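Local atomic coordinates of pyruvate kinase (Toxoplasma gondii, PDB entry 3GG8), a protein that catalyses the transfer of a phosphoryl group from phosphoenolpyruvate to ADP, yielding pyruvate and ATP in the last step of glycolysis. Residues Ile107-Ile118 against Leu134-Tyr145; Tyr376-Val387 against Ile426-Pro434. All blocks are in the same frame, centred on the assembly; numbering follows the deposited sequence.

Interaction 1: residues Ile107-Ile118 against Leu134-Tyr145; sequences IRTGFLKDHKPI and LIGDETTIACSY
The branch CG2 of Ile107 settles into a notch between Cys143 SG, 3.6 Å away, and Tyr145 CB, while its CD1 approaches the Tyr145 ring obliquely. Next along, Ser144 OG is turned between its backbone N and carbonyl carbon (chi1 65°). There OG accepts a bond from Arg108 N at 2.9 Å, and Ser144 N returns one to Arg108 O. Thr109 and Cys143 form a non-hydrogen-bonded antiparallel pair, closed on its far side by Gly110 N to Ala142 O at 2.7 Å. Ala142 CB packs 4.2 Å from Gly110 CA, against bare backbone. Ile118 is a leading knob, its CD1 3.3 Å from Asp137 O and its CG2 over the Asp137-Glu138 peptide. A second bump is Ile141: CD1 meets Thr109 CG2, and Ile141 CG2 packs against both Leu112 CD2 and, at 3.9 Å, Ile118 CD1. Leu112 bridges Gly136, on the earlier arm of 134-145, in parallel fashion, Lys113 N bonding Gly136 O. Ile135 CG2 leans 3.6 Å from Lys113 CA. Thr109 OG1 is hydrogen-bonded to Lys191 N. Such bridging of the entering connection to residues flanking edge strand 140-142 belongs to the small beta-barrel B domain inserted in the pyruvate kinase (beta/alpha)8 barrel.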
loop_
_atom_site.group_PDB
_atom_site.type_symbol
_atom_site.label_atom_id
_atom_site.label_comp_id
_atom_site.label_asym_id
_atom_site.label_seq_id
_atom_site.Cartn_x
_atom_site.Cartn_y
_atom_site.Cartn_z
ATOM N N ILE C 107 -7.686 -50.053 -9.062
ATOM C CA ILE C 107 -8.512 -50.654 -10.106
ATOM C C ILE C 107 -7.568 -51.197 -11.164
ATOM O O ILE C 107 -6.614 -50.514 -11.553
ATOM C CB ILE C 107 -9.522 -49.673 -10.735
ATOM C CG1 ILE C 107 -10.420 -49.077 -9.648
ATOM C CG2 ILE C 107 -10.373 -50.391 -11.785
ATOM C CD1 ILE C 107 -11.255 -47.883 -10.079
ATOM N N ARG C 108 -7.831 -52.426 -11.609
ATOM C CA ARG C 108 -6.995 -53.067 -12.617
ATOM C C ARG C 108 -7.815 -53.806 -13.667
ATOM O O ARG C 108 -8.938 -54.263 -13.397
ATOM C CB ARG C 108 -5.971 -54.010 -11.948
ATOM C CG ARG C 108 -4.664 -53.316 -11.578
ATOM C CD ARG C 108 -3.759 -54.177 -10.713
ATOM N NE ARG C 108 -2.375 -54.177 -11.215
ATOM C CZ ARG C 108 -1.487 -53.194 -11.050
ATOM N NH1 ARG C 108 -0.266 -53.318 -11.567
ATOM N NH2 ARG C 108 -1.810 -52.085 -10.383
ATOM N N THR C 109 -7.258 -53.914 -14.869
ATOM C CA THR C 109 -7.821 -54.800 -15.893
ATOM C C THR C 109 -7.554 -56.256 -15.499
ATOM O O THR C 109 -6.744 -56.529 -14.621
ATOM C CB THR C 109 -7.241 -54.542 -17.302
ATOM O OG1 THR C 109 -5.840 -54.831 -17.307
ATOM C CG2 THR C 109 -7.444 -53.091 -17.734
ATOM N N GLY C 110 -8.248 -57.187 -16.140
ATOM C CA GLY C 110 -8.026 -58.600 -15.876
ATOM C C GLY C 110 -7.008 -59.243 -16.797
ATOM O O GLY C 110 -6.106 -58.575 -17.322
ATOM N N PHE C 111 -7.171 -60.547 -16.999
ATOM C CA PHE C 111 -6.220 -61.352 -17.762
ATOM C C PHE C 111 -6.597 -61.455 -19.233
ATOM O O PHE C 111 -7.766 -61.372 -19.578
ATOM C CB PHE C 111 -6.083 -62.744 -17.130
ATOM C CG PHE C 111 -5.518 -62.714 -15.737
ATOM C CD1 PHE C 111 -4.148 -62.596 -15.533
ATOM C CD2 PHE C 111 -6.361 -62.780 -14.629
ATOM C CE1 PHE C 111 -3.620 -62.555 -14.246
ATOM C CE2 PHE C 111 -5.845 -62.743 -13.331
ATOM C CZ PHE C 111 -4.474 -62.631 -13.138
ATOM N N LEU C 112 -5.585 -61.627 -20.078
ATOM C CA LEU C 112 -5.748 -61.711 -21.525
ATOM C C LEU C 112 -5.440 -63.125 -22.036
ATOM O O LEU C 112 -4.630 -63.848 -21.452
ATOM C CB LEU C 112 -4.859 -60.665 -22.222
ATOM C CG LEU C 112 -5.268 -59.192 -22.034
ATOM C CD1 LEU C 112 -4.214 -58.216 -22.559
ATOM C CD2 LEU C 112 -6.637 -58.912 -22.673
ATOM N N LYS C 113 -6.090 -63.518 -23.122
ATOM C CA LYS C 113 -5.843 -64.834 -23.688
ATOM C C LYS C 113 -4.355 -65.006 -23.968
ATOM O O LYS C 113 -3.694 -64.082 -24.475
ATOM C CB LYS C 113 -6.675 -65.089 -24.951
ATOM C CG LYS C 113 -7.038 -66.557 -25.083
ATOM C CD LYS C 113 -7.397 -66.965 -26.485
ATOM C CE LYS C 113 -6.928 -68.389 -26.739
ATOM N NZ LYS C 113 -7.022 -68.743 -28.181
ATOM N N ASP C 114 -3.834 -66.177 -23.594
ATOM C CA ASP C 114 -2.412 -66.518 -23.752
ATOM C C ASP C 114 -1.436 -65.452 -23.225
ATOM O O ASP C 114 -0.289 -65.390 -23.666
ATOM C CB ASP C 114 -2.113 -66.870 -25.220
ATOM C CG ASP C 114 -2.833 -68.126 -25.676
ATOM O OD1 ASP C 114 -3.473 -68.091 -26.748
ATOM O OD2 ASP C 114 -2.766 -69.144 -24.958
ATOM N N HIS C 115 -1.890 -64.632 -22.272
ATOM C CA HIS C 115 -1.108 -63.496 -21.739
ATOM C C HIS C 115 -0.640 -62.521 -22.837
ATOM O O HIS C 115 0.235 -61.675 -22.611
ATOM C CB HIS C 115 0.076 -63.982 -20.874
ATOM C CG HIS C 115 -0.306 -65.024 -19.869
ATOM N ND1 HIS C 115 -0.715 -64.711 -18.590
ATOM C CD2 HIS C 115 -0.377 -66.374 -19.969
ATOM C CE1 HIS C 115 -1.018 -65.823 -17.944
ATOM N NE2 HIS C 115 -0.820 -66.847 -18.758
ATOM N N LYS C 116 -1.243 -62.645 -24.015
ATOM C CA LYS C 116 -0.845 -61.870 -25.181
ATOM C C LYS C 116 -1.528 -60.513 -25.152
ATOM O O LYS C 116 -2.753 -60.442 -25.006
ATOM C CB LYS C 116 -1.209 -62.614 -26.469
ATOM N N PRO C 117 -0.748 -59.430 -25.311
ATOM C CA PRO C 117 -1.321 -58.087 -25.321
ATOM C C PRO C 117 -2.266 -57.885 -26.504
ATOM O O PRO C 117 -2.147 -58.567 -27.531
ATOM C CB PRO C 117 -0.091 -57.177 -25.453
ATOM C CG PRO C 117 1.067 -58.029 -25.019
ATOM C CD PRO C 117 0.711 -59.395 -25.506
ATOM N N ILE C 118 -3.211 -56.963 -26.340
ATOM C CA ILE C 118 -4.232 -56.707 -27.355
ATOM C C ILE C 118 -4.135 -55.274 -27.863
ATOM O O ILE C 118 -3.892 -54.343 -27.097
ATOM C CB ILE C 118 -5.678 -57.006 -26.840
ATOM C CG1 ILE C 118 -6.000 -56.189 -25.581
ATOM C CG2 ILE C 118 -5.843 -58.491 -26.568
ATOM C CD1 ILE C 118 -7.483 -55.995 -25.317
ATOM N N LEU C 134 -13.040 -63.680 -16.166
ATOM C CA LEU C 134 -13.118 -63.615 -17.624
ATOM C C LEU C 134 -11.725 -63.384 -18.196
ATOM O O LEU C 134 -11.055 -62.406 -17.856
ATOM C CB LEU C 134 -14.079 -62.483 -18.044
ATOM C CG LEU C 134 -14.634 -62.217 -19.459
ATOM C CD1 LEU C 134 -13.547 -61.931 -20.496
ATOM C CD2 LEU C 134 -15.588 -63.314 -19.929
ATOM N N ILE C 135 -11.297 -64.305 -19.053
ATOM C CA ILE C 135 -10.032 -64.181 -19.776
ATOM C C ILE C 135 -10.291 -63.310 -21.010
ATOM O O ILE C 135 -11.043 -63.702 -21.909
ATOM C CB ILE C 135 -9.468 -65.582 -20.178
ATOM C CG1 ILE C 135 -9.289 -66.493 -18.944
ATOM C CG2 ILE C 135 -8.187 -65.447 -21.001
ATOM C CD1 ILE C 135 -8.382 -65.919 -17.819
ATOM N N GLY C 136 -9.683 -62.130 -21.036
ATOM C CA GLY C 136 -9.979 -61.123 -22.044
ATOM C C GLY C 136 -9.451 -61.364 -23.450
ATOM O O GLY C 136 -8.610 -62.231 -23.672
ATOM N N ASP C 137 -9.977 -60.597 -24.402
ATOM C CA ASP C 137 -9.456 -60.541 -25.770
ATOM C C ASP C 137 -9.643 -59.124 -26.316
ATOM O O ASP C 137 -9.944 -58.211 -25.548
ATOM C CB ASP C 137 -10.112 -61.597 -26.671
ATOM C CG ASP C 137 -11.624 -61.455 -26.748
ATOM O OD1 ASP C 137 -12.325 -62.449 -26.466
ATOM O OD2 ASP C 137 -12.118 -60.365 -27.107
ATOM N N GLU C 138 -9.479 -58.943 -27.629
ATOM C CA GLU C 138 -9.494 -57.602 -28.227
ATOM C C GLU C 138 -10.838 -56.891 -28.050
ATOM O O GLU C 138 -10.876 -55.665 -27.987
ATOM C CB GLU C 138 -9.104 -57.649 -29.712
ATOM C CG GLU C 138 -8.508 -56.340 -30.242
ATOM C CD GLU C 138 -8.148 -56.391 -31.723
ATOM O OE1 GLU C 138 -8.398 -55.391 -32.431
ATOM O OE2 GLU C 138 -7.614 -57.423 -32.183
ATOM N N THR C 139 -11.923 -57.661 -27.954
ATOM C CA THR C 139 -13.280 -57.114 -27.875
ATOM C C THR C 139 -13.810 -56.901 -26.441
ATOM O O THR C 139 -14.516 -55.919 -26.185
ATOM C CB THR C 139 -14.284 -58.001 -28.628
ATOM O OG1 THR C 139 -14.698 -59.089 -27.787
ATOM C CG2 THR C 139 -13.676 -58.537 -29.941
ATOM N N THR C 140 -13.504 -57.832 -25.531
ATOM C CA THR C 140 -13.987 -57.762 -24.144
ATOM C C THR C 140 -12.887 -58.006 -23.102
ATOM O O THR C 140 -12.092 -58.928 -23.238
ATOM C CB THR C 140 -15.254 -58.668 -23.895
ATOM O OG1 THR C 140 -15.270 -59.163 -22.547
ATOM C CG2 THR C 140 -15.326 -59.843 -24.853
ATOM N N ILE C 141 -12.843 -57.159 -22.073
ATOM C CA ILE C 141 -11.900 -57.318 -20.961
ATOM C C ILE C 141 -12.589 -57.252 -19.590
ATOM O O ILE C 141 -13.733 -56.794 -19.484
ATOM C CB ILE C 141 -10.691 -56.300 -21.034
ATOM C CG1 ILE C 141 -11.132 -54.855 -20.795
ATOM C CG2 ILE C 141 -9.925 -56.431 -22.361
ATOM C CD1 ILE C 141 -9.958 -53.908 -20.479
ATOM N N ALA C 142 -11.887 -57.703 -18.549
ATOM C CA ALA C 142 -12.394 -57.664 -17.172
ATOM C C ALA C 142 -11.766 -56.529 -16.374
ATOM O O ALA C 142 -10.646 -56.105 -16.664
ATOM C CB ALA C 142 -12.148 -58.976 -16.490
ATOM N N CYS C 143 -12.503 -56.046 -15.375
ATOM C CA CYS C 143 -12.067 -54.963 -14.492
ATOM C C CYS C 143 -12.311 -55.362 -13.029
ATOM O O CYS C 143 -13.380 -55.872 -12.700
ATOM C CB CYS C 143 -12.820 -53.678 -14.849
ATOM S SG CYS C 143 -12.771 -52.350 -13.624
ATOM N N SER C 144 -11.328 -55.123 -12.161
ATOM C CA SER C 144 -11.384 -55.578 -10.758
ATOM C C SER C 144 -12.449 -54.885 -9.910
ATOM O O SER C 144 -12.815 -55.375 -8.836
ATOM C CB SER C 144 -10.025 -55.394 -10.096
ATOM O OG SER C 144 -9.710 -54.020 -10.014
ATOM N N TYR C 145 -12.927 -53.744 -10.405
ATOM C CA TYR C 145 -13.839 -52.875 -9.683
ATOM C C TYR C 145 -15.288 -53.250 -9.981
ATOM O O TYR C 145 -15.832 -52.901 -11.027
ATOM C CB TYR C 145 -13.518 -51.421 -10.040
ATOM C CG TYR C 145 -14.418 -50.369 -9.436
ATOM C CD1 TYR C 145 -14.873 -49.297 -10.211
ATOM C CD2 TYR C 145 -14.802 -50.421 -8.085
ATOM C CE1 TYR C 145 -15.704 -48.314 -9.668
ATOM C CE2 TYR C 145 -15.639 -49.442 -7.534
ATOM C CZ TYR C 145 -16.085 -48.398 -8.337
ATOM O OH TYR C 145 -16.893 -47.427 -7.819
HETATM O O HOH W 1 -9.447 -61.609 -15.767
#

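Interaction 2: residues Tyr376-Val387 against Ile426-Pro434; sequences YPALYRAMCLAV and IAKYRPMQP
Tyr376 and Met432 cross at about a right angle, at one end of a contact that sets helix 376-384 against a connection in the C-terminal alpha/beta domain. That connection leaves helix 421-427 and leads to strand 435-439, so it is the later half of a beta-alpha-beta crossover. Met432 CA lies over the Tyr376 ring, 4.0 Å from the centroid and 13° off the normal, a CH-pi contact. The sulfur, Met432 SD, is set obliquely to the same ring as a Met-aromatic neighbour. Tyr376 CD1 also comes within 3.0 Å of Arg430 O.

One turn on, Leu379 CD1 rests against the aliphatic CG of Arg430. Arg430 has positive phi and closes a type I turn from Ala427; its guanidinium leads away to Gly340 O through NH1.

Tyr380 and Tyr429 form the middle. Their planes are inclined at 55°, with centroids 5.5 Å apart, and Tyr380 CD1 touches Tyr429 CD1 at 3.6 Å. Tyr429 CB lies at the edge of the Tyr380 ring, in its plane, while Cys384 SG of the same helix as Tyr380 lies 3.5 Å above the plane of that ring, offset toward its rim. Both hydroxyls are held by helix 393-407: Tyr380 OH by Glu403, Tyr429 OH by Arg399 and Glu395.

Met383 fills the next position, with CG 3.6 Å from Tyr429 CE1. Its chain folds back at chi2 (62°) and again at chi3, bringing CE to 3.7 Å from Lys428 O. The extended Lys428 carries its ammonium to Glu395, as a salt bridge, and to Val304 O of helix 288-305 in the barrel domain. There it meets Val387 tip to tip, Lys428 NZ lying 3.9 Å from Val387 CG2.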
loop_
_atom_site.group_PDB
_atom_site.type_symbol
_atom_site.label_atom_id
_atom_site.label_comp_id
_atom_site.label_asym_id
_atom_site.label_seq_id
_atom_site.Cartn_x
_atom_site.Cartn_y
_atom_site.Cartn_z
ATOM N N TYR C 376 11.155 -12.300 -0.945
ATOM C CA TYR C 376 10.750 -12.520 0.450
ATOM C C TYR C 376 9.886 -11.394 1.051
ATOM O O TYR C 376 8.914 -11.685 1.761
ATOM C CB TYR C 376 11.959 -12.860 1.343
ATOM C CG TYR C 376 12.549 -14.228 1.073
ATOM C CD1 TYR C 376 11.828 -15.389 1.372
ATOM C CD2 TYR C 376 13.827 -14.371 0.514
ATOM C CE1 TYR C 376 12.357 -16.664 1.121
ATOM C CE2 TYR C 376 14.370 -15.648 0.256
ATOM C CZ TYR C 376 13.625 -16.786 0.562
ATOM O OH TYR C 376 14.128 -18.045 0.316
ATOM N N PRO C 377 10.235 -10.111 0.789
ATOM C CA PRO C 377 9.324 -9.022 1.183
ATOM C C PRO C 377 7.920 -9.120 0.565
ATOM O O PRO C 377 6.931 -8.842 1.254
ATOM C CB PRO C 377 10.044 -7.762 0.681
ATOM C CG PRO C 377 11.480 -8.142 0.627
ATOM C CD PRO C 377 11.472 -9.580 0.183
ATOM N N ALA C 378 7.840 -9.514 -0.708
ATOM C CA ALA C 378 6.557 -9.614 -1.418
ATOM C C ALA C 378 5.791 -10.904 -1.107
ATOM O O ALA C 378 4.591 -10.996 -1.355
ATOM C CB ALA C 378 6.754 -9.450 -2.924
ATOM N N LEU C 379 6.487 -11.900 -0.568
ATOM C CA LEU C 379 5.826 -13.109 -0.091
ATOM C C LEU C 379 5.254 -12.861 1.305
ATOM O O LEU C 379 4.124 -13.262 1.604
ATOM C CB LEU C 379 6.795 -14.290 -0.075
ATOM C CG LEU C 379 6.312 -15.599 -0.713
ATOM C CD1 LEU C 379 7.445 -16.627 -0.690
ATOM C CD2 LEU C 379 5.041 -16.166 -0.049
ATOM N N TYR C 380 6.041 -12.189 2.147
ATOM C CA TYR C 380 5.602 -11.823 3.488
ATOM C C TYR C 380 4.334 -10.953 3.473
ATOM O O TYR C 380 3.394 -11.212 4.228
ATOM C CB TYR C 380 6.719 -11.127 4.275
ATOM C CG TYR C 380 6.220 -10.592 5.593
ATOM C CD1 TYR C 380 6.047 -11.440 6.685
ATOM C CD2 TYR C 380 5.875 -9.249 5.740
ATOM C CE1 TYR C 380 5.564 -10.961 7.895
ATOM C CE2 TYR C 380 5.392 -8.765 6.945
ATOM C CZ TYR C 380 5.240 -9.631 8.014
ATOM O OH TYR C 380 4.767 -9.167 9.209
ATOM N N ARG C 381 4.322 -9.926 2.621
ATOM C CA ARG C 381 3.172 -9.026 2.506
ATOM C C ARG C 381 1.974 -9.688 1.815
ATOM O O ARG C 381 0.830 -9.293 2.047
ATOM C CB ARG C 381 3.562 -7.719 1.802
ATOM N N ALA C 382 2.244 -10.691 0.979
ATOM C CA ALA C 382 1.194 -11.504 0.348
ATOM C C ALA C 382 0.452 -12.371 1.367
ATOM O O ALA C 382 -0.756 -12.583 1.244
ATOM C CB ALA C 382 1.772 -12.370 -0.757
ATOM N N MET C 383 1.186 -12.865 2.366
ATOM C CA MET C 383 0.609 -13.628 3.477
ATOM C C MET C 383 -0.155 -12.744 4.474
ATOM O O MET C 383 -1.101 -13.204 5.119
ATOM C CB MET C 383 1.704 -14.412 4.203
ATOM C CG MET C 383 1.204 -15.630 4.975
ATOM S SD MET C 383 0.426 -16.902 3.955
ATOM C CE MET C 383 1.758 -17.398 2.853
ATOM N N CYS C 384 0.265 -11.485 4.603
ATOM C CA CYS C 384 -0.408 -10.521 5.478
ATOM C C CYS C 384 -1.759 -10.074 4.912
ATOM O O CYS C 384 -2.692 -9.783 5.668
ATOM C CB CYS C 384 0.488 -9.306 5.733
ATOM S SG CYS C 384 1.846 -9.613 6.882
ATOM N N LEU C 385 -1.848 -10.021 3.584
ATOM C CA LEU C 385 -3.088 -9.672 2.893
ATOM C C LEU C 385 -4.013 -10.884 2.717
ATOM O O LEU C 385 -5.184 -10.731 2.361
ATOM C CB LEU C 385 -2.779 -9.027 1.539
ATOM N N ALA C 386 -3.484 -12.079 2.971
ATOM C CA ALA C 386 -4.254 -13.322 2.867
ATOM C C ALA C 386 -4.770 -13.813 4.224
ATOM O O ALA C 386 -5.775 -14.527 4.289
ATOM C CB ALA C 386 -3.427 -14.404 2.186
ATOM N N VAL C 387 -4.076 -13.434 5.298
ATOM C CA VAL C 387 -4.472 -13.791 6.665
ATOM C C VAL C 387 -4.637 -12.527 7.512
ATOM O O VAL C 387 -5.468 -12.472 8.420
ATOM C CB VAL C 387 -3.445 -14.744 7.351
ATOM C CG1 VAL C 387 -4.070 -15.419 8.564
ATOM C CG2 VAL C 387 -2.933 -15.803 6.382
ATOM N N ILE C 426 6.273 -19.173 11.973
ATOM C CA ILE C 426 7.338 -18.317 11.419
ATOM C C ILE C 426 7.660 -18.742 9.978
ATOM O O ILE C 426 7.749 -17.902 9.069
ATOM C CB ILE C 426 8.596 -18.364 12.309
ATOM C CG1 ILE C 426 8.296 -17.720 13.672
ATOM C CG2 ILE C 426 9.798 -17.705 11.620
ATOM C CD1 ILE C 426 9.320 -18.009 14.692
ATOM N N ALA C 427 7.806 -20.053 9.774
ATOM C CA ALA C 427 8.093 -20.596 8.454
ATOM C C ALA C 427 7.048 -20.132 7.431
ATOM O O ALA C 427 7.391 -19.761 6.306
ATOM C CB ALA C 427 8.162 -22.109 8.508
ATOM N N LYS C 428 5.782 -20.166 7.847
ATOM C CA LYS C 428 4.634 -19.673 7.065
ATOM C C LYS C 428 4.903 -18.311 6.406
ATOM O O LYS C 428 4.421 -18.032 5.307
ATOM C CB LYS C 428 3.426 -19.584 8.003
ATOM C CG LYS C 428 2.103 -19.253 7.367
ATOM C CD LYS C 428 1.031 -19.147 8.438
ATOM C CE LYS C 428 -0.139 -18.303 7.957
ATOM N NZ LYS C 428 -1.400 -18.619 8.685
ATOM N N TYR C 429 5.684 -17.469 7.079
ATOM C CA TYR C 429 5.982 -16.120 6.573
ATOM C C TYR C 429 7.212 -16.057 5.679
ATOM O O TYR C 429 7.590 -14.985 5.246
ATOM C CB TYR C 429 5.989 -15.083 7.707
ATOM C CG TYR C 429 4.581 -14.862 8.177
ATOM C CD1 TYR C 429 3.723 -14.024 7.459
ATOM C CD2 TYR C 429 4.069 -15.548 9.275
ATOM C CE1 TYR C 429 2.413 -13.845 7.842
ATOM C CE2 TYR C 429 2.745 -15.376 9.667
ATOM C CZ TYR C 429 1.923 -14.525 8.939
ATOM O OH TYR C 429 0.606 -14.332 9.289
ATOM N N ARG C 430 7.807 -17.227 5.397
ATOM C CA ARG C 430 8.962 -17.352 4.499
ATOM C C ARG C 430 10.017 -16.264 4.778
ATOM O O ARG C 430 10.239 -15.380 3.944
ATOM C CB ARG C 430 8.526 -17.342 3.014
ATOM C CG ARG C 430 7.636 -18.519 2.545
ATOM C CD ARG C 430 8.411 -19.845 2.463
ATOM N NE ARG C 430 7.618 -20.972 1.956
ATOM C CZ ARG C 430 7.055 -21.907 2.721
ATOM N NH1 ARG C 430 6.366 -22.908 2.169
ATOM N NH2 ARG C 430 7.191 -21.862 4.039
ATOM N N PRO C 431 10.649 -16.301 5.969
ATOM C CA PRO C 431 11.681 -15.298 6.222
ATOM C C PRO C 431 12.937 -15.633 5.424
ATOM O O PRO C 431 13.237 -16.815 5.186
ATOM C CB PRO C 431 11.954 -15.449 7.718
ATOM C CG PRO C 431 11.623 -16.882 8.003
ATOM C CD PRO C 431 10.482 -17.222 7.108
ATOM N N MET C 432 13.636 -14.593 4.991
ATOM C CA MET C 432 14.918 -14.726 4.328
ATOM C C MET C 432 15.953 -15.351 5.258
ATOM O O MET C 432 16.863 -16.027 4.803
ATOM C CB MET C 432 15.386 -13.351 3.848
ATOM C CG MET C 432 16.803 -13.317 3.286
ATOM S SD MET C 432 16.921 -12.205 1.882
ATOM C CE MET C 432 16.778 -10.609 2.694
ATOM N N GLN C 433 15.811 -15.121 6.559
ATOM C CA GLN C 433 16.720 -15.696 7.550
ATOM C C GLN C 433 16.393 -17.161 7.786
ATOM O O GLN C 433 15.204 -17.541 7.795
ATOM C CB GLN C 433 16.631 -14.955 8.895
ATOM C CG GLN C 433 17.012 -13.469 8.881
ATOM C CD GLN C 433 15.949 -12.587 8.247
ATOM O OE1 GLN C 433 14.753 -12.895 8.303
ATOM N NE2 GLN C 433 16.380 -11.486 7.626
ATOM N N PRO C 434 17.439 -17.993 7.999
ATOM C CA PRO C 434 17.255 -19.373 8.435
ATOM C C PRO C 434 16.494 -19.445 9.752
ATOM O O PRO C 434 16.644 -18.565 10.594
ATOM C CB PRO C 434 18.686 -19.846 8.664
ATOM C CG PRO C 434 19.509 -19.006 7.764
ATOM C CD PRO C 434 18.867 -17.669 7.832
#

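The two contacts lie on opposite sides of the chain's centre, with about 53 Å between their centres and about 33 Å between their nearest atoms, and they do not touch. They follow one another in sequence: interaction 1 closes within the inserted B domain before the chain finishes the (beta/alpha)8 barrel and opens interaction 2 at the C-terminal domain. In pyruvate kinases the active site lies between the barrel and the B domain, which moves as a lid. Interaction 1 therefore belongs to the lid's own framework, whereas interaction 2 lies where the alpha/beta domain meets the barrel. Neither pair of segments touches another subunit of the tetramer.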